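SAM-dependent methyltransferase (PDB 1WZN) transfers a methyl group from S-adenosylmethionine to an acceptor that the structure alone does not show, and is held here with S-adenosylhomocysteine. Local coordinates at the interface of chains A and B. Sequence-based numbering; all coordinates share one arbitrary frame. Chains: chain A/B, SAM-dependent methyltransferase.

The interface of chains A and B. Residues chain A 195-198; chain B 198-201.
A:Gly196 sits against B:Ala200 and B:Phe201, where a beta-hairpin turn of one methyltransferase copy, the loop between strands 182-192 and 198-208, meets the start of strand 198-208 in another. The structure alone does not settle whether this contact between copies of the class I methyltransferase forms in solution. The tight part is the turn. B:Ala200 N donates to A:Gly196 O at 2.8 Å, in the carbonyl plane on a lone pair and fairly straight (162° at H). Beside it A:Gly196 CA lies over the face of the B:Phe201 ring, off towards its CE1-CZ side, 3.6 Å from CZ. Within the turn, A:Glu197 N is held by A:Asn195 OD1 at 2.9 Å, the donor lying above the side-chain amide plane, which is likely to steady the loop. B:Lys199 comes across A:Glu197 at a slant, with a long, nearly extended chain that bends at its end (chi4 -58°), bringing the ammonium NZ between two acceptors. It forms a salt bridge with the carboxylate OE2 of A:Glu197 at 2.7 Å, using that oxygen's anti lone pair, and a longer hydrogen bond to the backbone A:Asn195 O at 3.3 Å, tilted from the carbonyl plane. A methionine in its place would probably leave the A:Glu197 carboxylate without its charged mate and the A:Asn195 carbonyl without this donor. Towards B:Val198 the fit is looser and wet: A:Val198 CG1 comes no nearer than 4.0 Å to B:Val198 O. Two waters bond to that carbonyl, one shared with A:Glu197 OE1 and A:Val198 N, the other reaching A:Glu197 OE2 at 2.7 Å.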
loop_
_atom_site.group_PDB
_atom_site.type_symbol
_atom_site.label_atom_id
_atom_site.label_comp_id
_atom_site.label_asym_id
_atom_site.label_seq_id
_atom_site.Cartn_x
_atom_site.Cartn_y
_atom_site.Cartn_z
ATOM N N ASN A 195 -6.920 35.573 8.149
ATOM C CA ASN A 195 -7.322 35.503 9.551
ATOM C C ASN A 195 -7.817 34.119 9.980
ATOM O O ASN A 195 -8.251 33.935 11.118
ATOM C CB ASN A 195 -8.404 36.544 9.845
ATOM C CG ASN A 195 -9.691 36.280 9.088
ATOM O OD1 ASN A 195 -9.817 35.283 8.376
ATOM N ND2 ASN A 195 -10.660 37.176 9.244
ATOM N N GLY A 196 -7.765 33.150 9.070
ATOM C CA GLY A 196 -8.202 31.807 9.418
ATOM C C GLY A 196 -9.622 31.443 9.023
ATOM O O GLY A 196 -9.999 30.272 9.092
ATOM N N GLU A 197 -10.428 32.424 8.628
ATOM C CA GLU A 197 -11.792 32.106 8.229
ATOM C C GLU A 197 -11.731 31.208 6.998
ATOM O O GLU A 197 -10.865 31.369 6.144
ATOM C CB GLU A 197 -12.585 33.382 7.930
ATOM C CG GLU A 197 -12.967 34.149 9.185
ATOM C CD GLU A 197 -13.708 33.274 10.182
ATOM O OE1 GLU A 197 -14.788 32.746 9.824
ATOM O OE2 GLU A 197 -13.210 33.107 11.320
ATOM N N VAL A 198 -12.649 30.257 6.914
ATOM C CA VAL A 198 -12.652 29.332 5.789
ATOM C C VAL A 198 -14.006 29.156 5.128
ATOM O O VAL A 198 -15.051 29.313 5.759
ATOM C CB VAL A 198 -12.127 27.933 6.237
ATOM C CG1 VAL A 198 -12.812 27.513 7.517
ATOM C CG2 VAL A 198 -12.385 26.882 5.157
ATOM N N VAL B 198 -15.156 27.110 12.711
ATOM C CA VAL B 198 -13.798 26.697 12.404
ATOM C C VAL B 198 -12.890 27.797 11.895
ATOM O O VAL B 198 -13.329 28.763 11.280
ATOM C CB VAL B 198 -13.793 25.583 11.323
ATOM C CG1 VAL B 198 -12.360 25.126 11.041
ATOM C CG2 VAL B 198 -14.645 24.420 11.771
ATOM N N LYS B 199 -11.606 27.630 12.177
ATOM C CA LYS B 199 -10.567 28.524 11.698
ATOM C C LYS B 199 -9.515 27.546 11.192
ATOM O O LYS B 199 -9.227 26.543 11.851
ATOM C CB LYS B 199 -9.998 29.387 12.823
ATOM C CG LYS B 199 -10.839 30.612 13.137
ATOM C CD LYS B 199 -10.108 31.547 14.088
ATOM C CE LYS B 199 -10.838 32.873 14.213
ATOM N NZ LYS B 199 -10.995 33.530 12.886
ATOM N N ALA B 200 -8.964 27.814 10.017
ATOM C CA ALA B 200 -7.967 26.922 9.445
ATOM C C ALA B 200 -6.751 27.693 8.965
ATOM O O ALA B 200 -6.880 28.788 8.419
ATOM C CB ALA B 200 -8.579 26.137 8.294
ATOM N N PHE B 201 -5.575 27.105 9.173
ATOM C CA PHE B 201 -4.313 27.716 8.775
ATOM C C PHE B 201 -3.448 26.680 8.072
ATOM O O PHE B 201 -3.422 25.514 8.460
ATOM C CB PHE B 201 -3.578 28.248 10.009
ATOM C CG PHE B 201 -4.311 29.349 10.721
ATOM C CD1 PHE B 201 -4.220 30.664 10.277
ATOM C CD2 PHE B 201 -5.132 29.064 11.812
ATOM C CE1 PHE B 201 -4.935 31.683 10.906
ATOM C CE2 PHE B 201 -5.855 30.078 12.451
ATOM C CZ PHE B 201 -5.755 31.389 11.995
HETATM O O HOH W 1 -14.604 29.992 9.101
HETATM O O HOH W 2 -14.476 31.008 12.514
#